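Local coordinates for acyl-CoA dehydrogenase (Slackia heliotrinireducens, PDB 4RM7), which belongs to the acyl-CoA dehydrogenase family, whose subunits combine two helical domains with a beta domain between them, and forms an assembly of four chains, at residues A[86-92]-A[207-211]; A[204-208]-A[357-362]; A[22-27]-A[44-49]; A[70-74]-A[247-251]. All blocks are in the same frame, centred on the assembly; numbering follows the deposited sequence.

In the fold
Contacts 1, 2 and 4 are buried and join different parts of the acyl-CoA dehydrogenase fold; contact 3, within the N-terminal helical region, is only partly buried and reaches the surface. The loop between strands 197-202 and 212-221 serves two of them, meeting residues 86-92 in contact 1 and helix 351-362 in contact 2, with Q207 common to both. Contacts 1 and 4 rest on apolar packing without a hydrogen bond across them, whereas contact 2 is chiefly polar and contact 3 mixes aromatic packing with tyrosine hydroxyl bonds. F90 links contacts 1 and 3, touching Y22, F27 and F49, while Y362 of contact 2 reaches T249 of contact 4.

Contact 1: residues A[86-92]-A[207-211]; sequences ACLPFQN and QSMLP
C87 meets the loop 207-211 with its whole side chain, and sulfur and methylene groups make up much of this apolar contact. Its CB lies 3.9 Å from Q207 CG. With SG anti to the backbone N (chi1 -169°), the sulfur touches both the Q207 methylene and L210, where C87 SG stands 4.1 Å from L210 CD2. The other branch of L210 reaches toward the start of helix 90-103: L210 CD1 is 4.3 Å from P89 CA and 4.1 Å from N92 CB. A branched leucine suits this place because its two methyls serve different neighbours. In M209, modelled as selenomethionine, the bend at the last torsion turns CE toward A86, 4.1 Å from A86 CB, while SE lies 4.3 Å from L88 CD2.

Polar groups form no hydrogen bond between the segments; C87 O simply rests 3.7 Å from M209 CB. Within the loop, L210 N bonds to Q207 O and closes a type I beta turn, from which M209 and L210 both face residues 86-92. A tight turn of the beta domain thus packs on the link between helices 70-84 and 90-103, an interdomain contact of the acyl-CoA dehydrogenase fold.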
loop_
_atom_site.group_PDB
_atom_site.type_symbol
_atom_site.label_atom_id
_atom_site.label_comp_id
_atom_site.label_asym_id
_atom_site.label_seq_id
_atom_site.Cartn_x
_atom_site.Cartn_y
_atom_site.Cartn_z
ATOM N N ALA A 86 24.527 -10.042 -3.202
ATOM C CA ALA A 86 24.437 -10.434 -4.593
ATOM C C ALA A 86 23.680 -11.730 -4.752
ATOM O O ALA A 86 23.475 -12.469 -3.789
ATOM C CB ALA A 86 25.839 -10.551 -5.207
ATOM N N CYS A 87 23.254 -11.983 -5.983
ATOM C CA CYS A 87 22.679 -13.257 -6.362
ATOM C C CYS A 87 23.795 -14.217 -6.721
ATOM O O CYS A 87 24.500 -13.997 -7.692
ATOM C CB CYS A 87 21.727 -13.086 -7.540
ATOM S SG CYS A 87 20.749 -14.561 -7.853
ATOM N N LEU A 88 23.960 -15.275 -5.937
ATOM C CA LEU A 88 25.074 -16.201 -6.114
ATOM C C LEU A 88 24.604 -17.497 -6.787
ATOM O O LEU A 88 23.425 -17.833 -6.730
ATOM C CB LEU A 88 25.721 -16.479 -4.750
ATOM C CG LEU A 88 26.232 -15.235 -4.019
ATOM C CD1 LEU A 88 26.751 -15.627 -2.649
ATOM C CD2 LEU A 88 27.313 -14.502 -4.818
ATOM N N PRO A 89 25.524 -18.230 -7.439
ATOM C CA PRO A 89 25.160 -19.440 -8.198
ATOM C C PRO A 89 24.813 -20.640 -7.324
ATOM O O PRO A 89 24.264 -21.624 -7.824
ATOM C CB PRO A 89 26.428 -19.761 -9.010
ATOM C CG PRO A 89 27.375 -18.657 -8.785
ATOM C CD PRO A 89 26.968 -17.958 -7.511
ATOM N N PHE A 90 25.149 -20.562 -6.042
ATOM C CA PHE A 90 25.091 -21.723 -5.167
ATOM C C PHE A 90 23.718 -22.346 -5.091
ATOM O O PHE A 90 23.603 -23.563 -5.242
ATOM C CB PHE A 90 25.578 -21.355 -3.767
ATOM C CG PHE A 90 26.973 -20.842 -3.759
ATOM C CD1 PHE A 90 27.995 -21.589 -4.327
ATOM C CD2 PHE A 90 27.264 -19.585 -3.254
ATOM C CE1 PHE A 90 29.305 -21.110 -4.353
ATOM C CE2 PHE A 90 28.565 -19.097 -3.273
ATOM C CZ PHE A 90 29.587 -19.860 -3.832
ATOM N N GLN A 91 22.678 -21.538 -4.870
ATOM C CA GLN A 91 21.332 -22.106 -4.733
ATOM C C GLN A 91 20.905 -22.810 -6.032
ATOM O O GLN A 91 20.268 -23.860 -5.982
ATOM C CB GLN A 91 20.289 -21.050 -4.301
ATOM C CG GLN A 91 20.145 -19.786 -5.137
ATOM C CD GLN A 91 21.116 -18.692 -4.706
ATOM O OE1 GLN A 91 22.197 -18.980 -4.195
ATOM N NE2 GLN A 91 20.737 -17.430 -4.926
ATOM N N ASN A 92 21.281 -22.267 -7.190
ATOM C CA ASN A 92 20.924 -22.905 -8.456
ATOM C C ASN A 92 21.640 -24.252 -8.631
ATOM O O ASN A 92 21.057 -25.193 -9.157
ATOM C CB ASN A 92 21.212 -21.981 -9.644
ATOM C CG ASN A 92 20.855 -22.618 -10.984
ATOM O OD1 ASN A 92 21.733 -23.021 -11.747
ATOM N ND2 ASN A 92 19.566 -22.724 -11.269
ATOM N N GLN A 207 20.917 -9.679 -11.341
ATOM C CA GLN A 207 21.389 -11.059 -11.180
ATOM C C GLN A 207 22.403 -11.438 -12.240
ATOM O O GLN A 207 22.277 -12.481 -12.870
ATOM C CB GLN A 207 20.216 -12.041 -11.206
ATOM C CG GLN A 207 19.195 -11.750 -10.125
ATOM C CD GLN A 207 17.973 -12.613 -10.237
ATOM O OE1 GLN A 207 17.913 -13.518 -11.078
ATOM N NE2 GLN A 207 16.984 -12.347 -9.391
ATOM N N SER A 208 23.403 -10.579 -12.408
ATOM C CA SER A 208 24.439 -10.704 -13.431
ATOM C C SER A 208 25.191 -12.038 -13.411
ATOM O O SER A 208 25.589 -12.545 -14.456
ATOM C CB SER A 208 25.434 -9.556 -13.279
ATOM O OG SER A 208 24.807 -8.306 -13.546
HETATM N N MSE A 209 25.324 -12.636 -12.242
HETATM C CA MSE A 209 26.136 -13.818 -12.087
HETATM C C MSE A 209 25.362 -15.054 -12.393
HETATM O O MSE A 209 25.868 -16.172 -12.235
HETATM C CB MSE A 209 26.654 -13.880 -10.672
HETATM C CG MSE A 209 27.848 -12.964 -10.562
HETATM SE SE MSE A 209 28.526 -13.218 -8.759
HETATM C CE MSE A 209 28.559 -11.364 -8.153
ATOM N N LEU A 210 24.131 -14.890 -12.822
ATOM C CA LEU A 210 23.327 -16.036 -13.153
ATOM C C LEU A 210 22.810 -15.805 -14.565
ATOM O O LEU A 210 21.621 -15.607 -14.788
ATOM C CB LEU A 210 22.184 -16.137 -12.153
ATOM C CG LEU A 210 21.491 -17.472 -11.911
ATOM C CD1 LEU A 210 22.469 -18.530 -11.443
ATOM C CD2 LEU A 210 20.358 -17.307 -10.914
ATOM N N PRO A 211 23.713 -15.808 -15.537
ATOM C CA PRO A 211 23.324 -15.550 -16.924
ATOM C C PRO A 211 22.463 -16.648 -17.486
ATOM O O PRO A 211 22.834 -17.800 -17.389
ATOM C CB PRO A 211 24.656 -15.575 -17.657
ATOM C CG PRO A 211 25.496 -16.467 -16.844
ATOM C CD PRO A 211 25.136 -16.141 -15.432
#

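Contact 2: residues A[204-208]-A[357-362]; sequences KIGQS and QDCRGY
Q207 grips D358 through both backbone and side chain, fastening a loop of the beta domain to helix 351-362 of the C-terminal helical part of the acyl-CoA dehydrogenase fold. This is the close-packed half. Q207 N donates to D358 OD1 at 2.8 Å, meeting that oxygen nearly head-on to its C-O bond, although the N-H...O angle is only 142°. The extended Q207 chain then carries its amide past the carboxylate, whose plane is turned 49° from it, and reaches the ring of Y362, where Q207 NE2 is 3.3 Å from Y362 CE1. Glutamine suits the place: it is long enough to pass from the D358 side chain to the Y362 ring and ends in a donor that reaches a backbone carbonyl. Y362 is itself held by a hydrogen bond between its OH and E256.

The other half is looser. I205 O and Q357 OE1, 3.3 Å apart, are both acceptors and do not bond, and the I205 side chain packs on Y346 of the second subunit. The loop is partly exposed on both sides of 205-207, at K204 and S208. At the tight end, D358 O accepts from Y362 N and, at 3.1 Å, from Q207 NE2, which lies 20° off the carbonyl plane.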
loop_
_atom_site.group_PDB
_atom_site.type_symbol
_atom_site.label_atom_id
_atom_site.label_comp_id
_atom_site.label_asym_id
_atom_site.label_seq_id
_atom_site.Cartn_x
_atom_site.Cartn_y
_atom_site.Cartn_z
ATOM N N LYS A 204 19.798 -9.689 -18.435
ATOM C CA LYS A 204 18.801 -9.141 -17.535
ATOM C C LYS A 204 19.336 -7.927 -16.812
ATOM O O LYS A 204 20.522 -7.719 -16.787
ATOM C CB LYS A 204 18.374 -10.178 -16.524
ATOM C CG LYS A 204 18.345 -11.584 -17.044
ATOM C CD LYS A 204 19.405 -12.401 -16.347
ATOM C CE LYS A 204 18.895 -13.009 -15.066
ATOM N NZ LYS A 204 19.899 -13.971 -14.560
ATOM N N ILE A 205 18.458 -7.123 -16.229
ATOM C CA ILE A 205 18.880 -5.881 -15.577
ATOM C C ILE A 205 19.513 -6.169 -14.209
ATOM O O ILE A 205 20.170 -5.308 -13.626
ATOM C CB ILE A 205 17.700 -4.877 -15.396
ATOM C CG1 ILE A 205 16.709 -5.400 -14.347
ATOM C CG2 ILE A 205 17.015 -4.596 -16.725
ATOM C CD1 ILE A 205 15.537 -4.501 -14.082
ATOM N N GLY A 206 19.311 -7.380 -13.699
ATOM C CA GLY A 206 19.900 -7.776 -12.434
ATOM C C GLY A 206 20.311 -9.233 -12.441
ATOM O O GLY A 206 20.082 -9.935 -13.428
ATOM N N GLN A 207 20.917 -9.679 -11.341
ATOM C CA GLN A 207 21.389 -11.059 -11.180
ATOM C C GLN A 207 22.403 -11.438 -12.240
ATOM O O GLN A 207 22.277 -12.481 -12.870
ATOM C CB GLN A 207 20.216 -12.041 -11.206
ATOM C CG GLN A 207 19.195 -11.750 -10.125
ATOM C CD GLN A 207 17.973 -12.613 -10.237
ATOM O OE1 GLN A 207 17.913 -13.518 -11.078
ATOM N NE2 GLN A 207 16.984 -12.347 -9.391
ATOM N N SER A 208 23.403 -10.579 -12.408
ATOM C CA SER A 208 24.439 -10.704 -13.431
ATOM C C SER A 208 25.191 -12.038 -13.411
ATOM O O SER A 208 25.589 -12.545 -14.456
ATOM C CB SER A 208 25.434 -9.556 -13.279
ATOM O OG SER A 208 24.807 -8.306 -13.546
ATOM N N GLN A 357 17.515 -4.313 -7.818
ATOM C CA GLN A 357 17.305 -4.967 -9.098
ATOM C C GLN A 357 17.227 -6.486 -8.977
ATOM O O GLN A 357 16.362 -7.097 -9.583
ATOM C CB GLN A 357 18.415 -4.570 -10.060
ATOM C CG GLN A 357 18.356 -3.100 -10.451
ATOM C CD GLN A 357 19.553 -2.664 -11.276
ATOM O OE1 GLN A 357 20.656 -3.206 -11.164
ATOM N NE2 GLN A 357 19.341 -1.677 -12.105
ATOM N N ASP A 358 18.134 -7.086 -8.211
ATOM C CA ASP A 358 18.083 -8.523 -7.932
ATOM C C ASP A 358 16.724 -8.905 -7.369
ATOM O O ASP A 358 16.054 -9.834 -7.857
ATOM C CB ASP A 358 19.166 -8.954 -6.932
ATOM C CG ASP A 358 20.572 -8.843 -7.490
ATOM O OD1 ASP A 358 20.747 -8.816 -8.729
ATOM O OD2 ASP A 358 21.515 -8.791 -6.677
ATOM N N CYS A 359 16.308 -8.200 -6.325
ATOM C CA CYS A 359 15.083 -8.604 -5.637
ATOM C C CYS A 359 13.856 -8.492 -6.544
ATOM O O CYS A 359 12.971 -9.334 -6.495
ATOM C CB CYS A 359 14.910 -7.795 -4.374
ATOM S SG CYS A 359 16.136 -8.253 -3.097
ATOM N N ARG A 360 13.833 -7.486 -7.413
ATOM C CA ARG A 360 12.744 -7.351 -8.374
ATOM C C ARG A 360 12.653 -8.586 -9.244
ATOM O O ARG A 360 11.564 -8.998 -9.609
ATOM C CB ARG A 360 12.931 -6.117 -9.258
ATOM C CG ARG A 360 11.779 -5.876 -10.230
ATOM C CD ARG A 360 10.537 -5.423 -9.477
ATOM N NE ARG A 360 9.307 -5.384 -10.289
ATOM C CZ ARG A 360 8.676 -6.458 -10.761
ATOM N NH1 ARG A 360 9.169 -7.676 -10.546
ATOM N NH2 ARG A 360 7.564 -6.314 -11.476
ATOM N N GLY A 361 13.803 -9.169 -9.565
ATOM C CA GLY A 361 13.876 -10.375 -10.378
ATOM C C GLY A 361 13.321 -11.614 -9.682
ATOM O O GLY A 361 12.728 -12.492 -10.299
ATOM N N TYR A 362 13.492 -11.681 -8.376
ATOM C CA TYR A 362 12.903 -12.755 -7.608
ATOM C C TYR A 362 11.366 -12.819 -7.725
ATOM O O TYR A 362 10.765 -13.858 -7.500
ATOM C CB TYR A 362 13.337 -12.613 -6.154
ATOM C CG TYR A 362 14.816 -12.871 -5.950
ATOM C CD1 TYR A 362 15.499 -13.793 -6.742
ATOM C CD2 TYR A 362 15.532 -12.188 -4.980
ATOM C CE1 TYR A 362 16.847 -14.036 -6.555
ATOM C CE2 TYR A 362 16.879 -12.429 -4.782
ATOM C CZ TYR A 362 17.530 -13.353 -5.565
ATOM O OH TYR A 362 18.868 -13.584 -5.363
#

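Contact 3: residues A[22-27]-A[44-49]; sequences YGEKYF and EVVKAF
The helix bearing Y22 and Y26 runs almost antiparallel to the one bearing V45 and A48, the axes of the short segments approaching to 11.3 Å at an angle of 172°. This wide spacing is filled largely by aromatic rings. Y22, its ring anti to the backbone N (chi1 162°), extends across to the other helix and donates from OH to V45 O at 2.8 Å. The hydroxyl comes from above the carbonyl plane, while F49 N, the regular helical donor, reaches the same oxygen from the opposite face. Tyrosine fits here because its ring fills the gap and its hydroxyl finds a buried carbonyl.

A48 CB is small enough to face both tyrosine rings at once, 3.7 Å from Y22 CE1 and 3.9 Å from Y26 CE2. These are helices 10-26 and 43-50 of the N-terminal helical domain of the family; helix 29-38 connects them and adds W35 against V45. The valine divides its methyls: CG2 is 3.7 Å from Y26 CD1, and CG1 is 4.1 Å from CZ of F27, the residue at which the chain leaves the first helix.

Toward the surface the bonding weakens. Y26 OH makes a weak, 3.4 Å hydrogen bond to E44 OE2, which lies in the ring plane at its edge although the carboxylate stands nearly perpendicular to the ring.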
loop_
_atom_site.group_PDB
_atom_site.type_symbol
_atom_site.label_atom_id
_atom_site.label_comp_id
_atom_site.label_asym_id
_atom_site.label_seq_id
_atom_site.Cartn_x
_atom_site.Cartn_y
_atom_site.Cartn_z
ATOM N N TYR A 22 33.858 -18.096 5.523
ATOM C CA TYR A 22 34.072 -18.254 4.096
ATOM C C TYR A 22 33.636 -17.037 3.290
ATOM O O TYR A 22 34.344 -16.592 2.405
ATOM C CB TYR A 22 33.343 -19.507 3.601
ATOM C CG TYR A 22 33.108 -19.580 2.113
ATOM C CD1 TYR A 22 34.131 -19.881 1.250
ATOM C CD2 TYR A 22 31.863 -19.351 1.582
ATOM C CE1 TYR A 22 33.924 -19.945 -0.103
ATOM C CE2 TYR A 22 31.647 -19.417 0.231
ATOM C CZ TYR A 22 32.685 -19.714 -0.606
ATOM O OH TYR A 22 32.470 -19.780 -1.948
ATOM N N GLY A 23 32.460 -16.507 3.590
ATOM C CA GLY A 23 31.935 -15.388 2.840
ATOM C C GLY A 23 32.741 -14.127 2.984
ATOM O O GLY A 23 33.009 -13.428 2.029
ATOM N N GLU A 24 33.134 -13.849 4.210
ATOM C CA GLU A 24 33.901 -12.672 4.519
ATOM C C GLU A 24 35.244 -12.718 3.841
ATOM O O GLU A 24 35.776 -11.704 3.430
ATOM C CB GLU A 24 34.049 -12.517 6.017
ATOM C CG GLU A 24 32.914 -11.736 6.629
ATOM C CD GLU A 24 32.925 -11.790 8.129
ATOM O OE1 GLU A 24 33.942 -12.200 8.700
ATOM O OE2 GLU A 24 31.916 -11.422 8.736
ATOM N N LYS A 25 35.813 -13.906 3.783
ATOM C CA LYS A 25 37.093 -14.112 3.145
ATOM C C LYS A 25 37.099 -13.838 1.656
ATOM O O LYS A 25 38.005 -13.200 1.157
ATOM C CB LYS A 25 37.533 -15.547 3.398
ATOM C CG LYS A 25 38.781 -15.998 2.680
ATOM C CD LYS A 25 39.317 -17.240 3.363
ATOM C CE LYS A 25 40.278 -18.010 2.485
ATOM N NZ LYS A 25 41.135 -17.086 1.708
ATOM N N TYR A 26 36.096 -14.317 0.942
ATOM C CA TYR A 26 36.087 -14.154 -0.502
ATOM C C TYR A 26 35.250 -13.008 -1.027
ATOM O O TYR A 26 35.623 -12.364 -1.983
ATOM C CB TYR A 26 35.660 -15.446 -1.180
ATOM C CG TYR A 26 36.662 -16.554 -1.032
ATOM C CD1 TYR A 26 37.835 -16.556 -1.759
ATOM C CD2 TYR A 26 36.437 -17.595 -0.164
ATOM C CE1 TYR A 26 38.754 -17.570 -1.622
ATOM C CE2 TYR A 26 37.351 -18.606 -0.019
ATOM C CZ TYR A 26 38.505 -18.589 -0.750
ATOM O OH TYR A 26 39.406 -19.600 -0.593
ATOM N N PHE A 27 34.101 -12.775 -0.421
ATOM C CA PHE A 27 33.166 -11.817 -0.968
ATOM C C PHE A 27 33.397 -10.401 -0.498
ATOM O O PHE A 27 32.604 -9.837 0.228
ATOM C CB PHE A 27 31.742 -12.270 -0.718
ATOM C CG PHE A 27 31.438 -13.601 -1.317
ATOM C CD1 PHE A 27 31.450 -13.770 -2.674
ATOM C CD2 PHE A 27 31.159 -14.680 -0.522
ATOM C CE1 PHE A 27 31.179 -14.995 -3.234
ATOM C CE2 PHE A 27 30.889 -15.908 -1.072
ATOM C CZ PHE A 27 30.900 -16.067 -2.432
ATOM N N GLU A 44 38.545 -21.105 -7.631
ATOM C CA GLU A 44 38.981 -21.211 -6.247
ATOM C C GLU A 44 37.829 -20.972 -5.267
ATOM O O GLU A 44 37.694 -21.667 -4.261
ATOM C CB GLU A 44 40.111 -20.222 -5.971
ATOM C CG GLU A 44 40.606 -20.286 -4.547
ATOM C CD GLU A 44 41.319 -19.021 -4.118
ATOM O OE1 GLU A 44 41.436 -18.093 -4.950
ATOM O OE2 GLU A 44 41.752 -18.954 -2.945
ATOM N N VAL A 45 36.996 -19.986 -5.577
ATOM C CA VAL A 45 35.897 -19.597 -4.707
ATOM C C VAL A 45 34.823 -20.676 -4.705
ATOM O O VAL A 45 34.273 -21.063 -3.672
ATOM C CB VAL A 45 35.293 -18.264 -5.174
ATOM C CG1 VAL A 45 34.027 -17.935 -4.385
ATOM C CG2 VAL A 45 36.323 -17.151 -5.065
ATOM N N VAL A 46 34.451 -21.131 -5.893
ATOM C CA VAL A 46 33.465 -22.200 -6.012
ATOM C C VAL A 46 33.945 -23.515 -5.444
ATOM O O VAL A 46 33.175 -24.258 -4.866
ATOM C CB VAL A 46 32.943 -22.419 -7.436
ATOM C CG1 VAL A 46 32.400 -21.133 -8.019
ATOM C CG2 VAL A 46 34.005 -23.040 -8.308
ATOM N N LYS A 47 35.212 -23.835 -5.640
ATOM C CA LYS A 47 35.709 -25.063 -5.043
ATOM C C LYS A 47 35.712 -24.955 -3.515
ATOM O O LYS A 47 35.408 -25.916 -2.817
ATOM C CB LYS A 47 37.110 -25.376 -5.574
ATOM C CG LYS A 47 37.863 -26.441 -4.803
ATOM C CD LYS A 47 37.380 -27.831 -5.157
ATOM C CE LYS A 47 38.340 -28.903 -4.650
ATOM N NZ LYS A 47 37.626 -30.209 -4.510
ATOM N N ALA A 48 36.039 -23.776 -2.993
ATOM C CA ALA A 48 36.106 -23.602 -1.544
ATOM C C ALA A 48 34.722 -23.794 -0.920
ATOM O O ALA A 48 34.604 -24.217 0.228
ATOM C CB ALA A 48 36.683 -22.224 -1.185
ATOM N N PHE A 49 33.675 -23.498 -1.687
ATOM C CA PHE A 49 32.316 -23.651 -1.178
ATOM C C PHE A 49 31.974 -25.121 -0.967
ATOM O O PHE A 49 31.403 -25.467 0.054
ATOM C CB PHE A 49 31.285 -22.995 -2.104
ATOM C CG PHE A 49 29.870 -23.363 -1.778
ATOM C CD1 PHE A 49 29.172 -22.676 -0.788
ATOM C CD2 PHE A 49 29.233 -24.410 -2.443
ATOM C CE1 PHE A 49 27.853 -23.010 -0.461
ATOM C CE2 PHE A 49 27.895 -24.757 -2.132
ATOM C CZ PHE A 49 27.209 -24.056 -1.132
#

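Contact 4: residues A[70-74]-A[247-251]; sequences LFAQV and VFTCA
F248 turns the edge of its ring toward Q73, with L70 beside it. Q73 OE1 lies in the plane of the ring, 3.4 Å from F248 CZ, while the amide plane stands 81° from the ring plane. A carbonyl oxygen suits such an edge, since the ring hydrogens there carry a slight positive charge. The amide is held chiefly by the hydrogen bond from Q73 NE2 to V59 O, which leaves OE1 turned to the ring edge. L70 crosses the phenylalanine at a slant and sets CD1 3.5 Å from F248 CE1.

On the other side V74 and V247 cross at about a right angle, methyl to methyl, with V74 CG2 3.6 Å from V247 CG1. V74 CG1, anti to the backbone N (chi1 158°), meets A251 CB at 4.0 Å. The small alanine permits the closest approach of the two backbones, 5.7 Å between V74 CA and A251 CA. Beta-branched valines fill the gap with short, stiff side chains, and no hydrogen bond spans it.

The short helical segments run in roughly the same direction, their axes 10.2 Å apart at closest approach with a crossing angle of -32°. Helix 70-84 of the N-terminal part here lies along the long helix 234-270 of the C-terminal part; V302 and Y303 of helix 282-311 pack on V74, M322 of helix 316-341 on V247, and L94 of helix 90-103 on both Q73 and F248.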
loop_
_atom_site.group_PDB
_atom_site.type_symbol
_atom_site.label_atom_id
_atom_site.label_comp_id
_atom_site.label_asym_id
_atom_site.label_seq_id
_atom_site.Cartn_x
_atom_site.Cartn_y
_atom_site.Cartn_z
ATOM N N LEU A 70 17.105 -28.890 4.678
ATOM C CA LEU A 70 16.672 -27.650 4.023
ATOM C C LEU A 70 16.892 -26.371 4.858
ATOM O O LEU A 70 17.337 -25.358 4.325
ATOM C CB LEU A 70 15.196 -27.755 3.630
ATOM C CG LEU A 70 14.700 -26.659 2.689
ATOM C CD1 LEU A 70 15.514 -26.601 1.427
ATOM C CD2 LEU A 70 13.284 -26.903 2.321
ATOM N N PHE A 71 16.579 -26.414 6.150
ATOM C CA PHE A 71 16.826 -25.268 7.012
ATOM C C PHE A 71 18.306 -24.904 6.977
ATOM O O PHE A 71 18.652 -23.728 6.878
ATOM C CB PHE A 71 16.386 -25.544 8.447
ATOM C CG PHE A 71 16.545 -24.366 9.366
ATOM C CD1 PHE A 71 16.023 -23.123 9.021
ATOM C CD2 PHE A 71 17.208 -24.489 10.579
ATOM C CE1 PHE A 71 16.165 -22.012 9.875
ATOM C CE2 PHE A 71 17.363 -23.379 11.443
ATOM C CZ PHE A 71 16.834 -22.146 11.090
ATOM N N ALA A 72 19.177 -25.912 7.029
ATOM C CA ALA A 72 20.618 -25.667 6.946
ATOM C C ALA A 72 20.998 -24.993 5.631
ATOM O O ALA A 72 21.759 -24.020 5.615
ATOM C CB ALA A 72 21.396 -26.964 7.113
ATOM N N GLN A 73 20.470 -25.525 4.534
ATOM C CA GLN A 73 20.689 -24.947 3.220
ATOM C C GLN A 73 20.250 -23.483 3.165
ATOM O O GLN A 73 20.924 -22.641 2.572
ATOM C CB GLN A 73 19.945 -25.760 2.168
ATOM C CG GLN A 73 20.630 -27.058 1.797
ATOM C CD GLN A 73 19.775 -27.894 0.853
ATOM O OE1 GLN A 73 18.535 -27.867 0.932
ATOM N NE2 GLN A 73 20.426 -28.630 -0.052
ATOM N N VAL A 74 19.117 -23.196 3.795
ATOM C CA VAL A 74 18.580 -21.856 3.877
ATOM C C VAL A 74 19.498 -20.905 4.643
ATOM O O VAL A 74 19.732 -19.765 4.221
ATOM C CB VAL A 74 17.196 -21.895 4.525
ATOM C CG1 VAL A 74 16.812 -20.544 5.112
ATOM C CG2 VAL A 74 16.190 -22.352 3.508
ATOM N N VAL A 247 12.019 -22.018 -2.017
ATOM C CA VAL A 247 12.586 -21.753 -0.702
ATOM C C VAL A 247 13.977 -21.118 -0.849
ATOM O O VAL A 247 14.275 -20.099 -0.224
ATOM C CB VAL A 247 12.658 -23.021 0.157
ATOM C CG1 VAL A 247 13.148 -22.666 1.547
ATOM C CG2 VAL A 247 11.264 -23.681 0.239
ATOM N N PHE A 248 14.796 -21.705 -1.711
ATOM C CA PHE A 248 16.111 -21.175 -2.030
ATOM C C PHE A 248 16.057 -19.732 -2.485
ATOM O O PHE A 248 16.829 -18.900 -2.016
ATOM C CB PHE A 248 16.771 -22.021 -3.113
ATOM C CG PHE A 248 17.154 -23.382 -2.652
ATOM C CD1 PHE A 248 17.152 -23.688 -1.295
ATOM C CD2 PHE A 248 17.513 -24.367 -3.568
ATOM C CE1 PHE A 248 17.506 -24.946 -0.866
ATOM C CE2 PHE A 248 17.870 -25.638 -3.145
ATOM C CZ PHE A 248 17.862 -25.936 -1.796
ATOM N N THR A 249 15.144 -19.440 -3.398
ATOM C CA THR A 249 15.037 -18.103 -3.954
ATOM C C THR A 249 14.614 -17.096 -2.893
ATOM O O THR A 249 15.117 -15.968 -2.836
ATOM C CB THR A 249 14.056 -18.085 -5.121
ATOM O OG1 THR A 249 14.671 -18.737 -6.227
ATOM C CG2 THR A 249 13.728 -16.678 -5.529
ATOM N N CYS A 250 13.719 -17.518 -2.014
ATOM C CA CYS A 250 13.273 -16.629 -0.956
ATOM C C CYS A 250 14.374 -16.403 0.087
ATOM O O CYS A 250 14.552 -15.282 0.568
ATOM C CB CYS A 250 11.983 -17.162 -0.325
ATOM S SG CYS A 250 10.583 -17.027 -1.506
ATOM N N ALA A 251 15.138 -17.445 0.402
ATOM C CA ALA A 251 16.289 -17.287 1.279
ATOM C C ALA A 251 17.314 -16.299 0.682
ATOM O O ALA A 251 17.909 -15.494 1.404
ATOM C CB ALA A 251 16.934 -18.643 1.550
#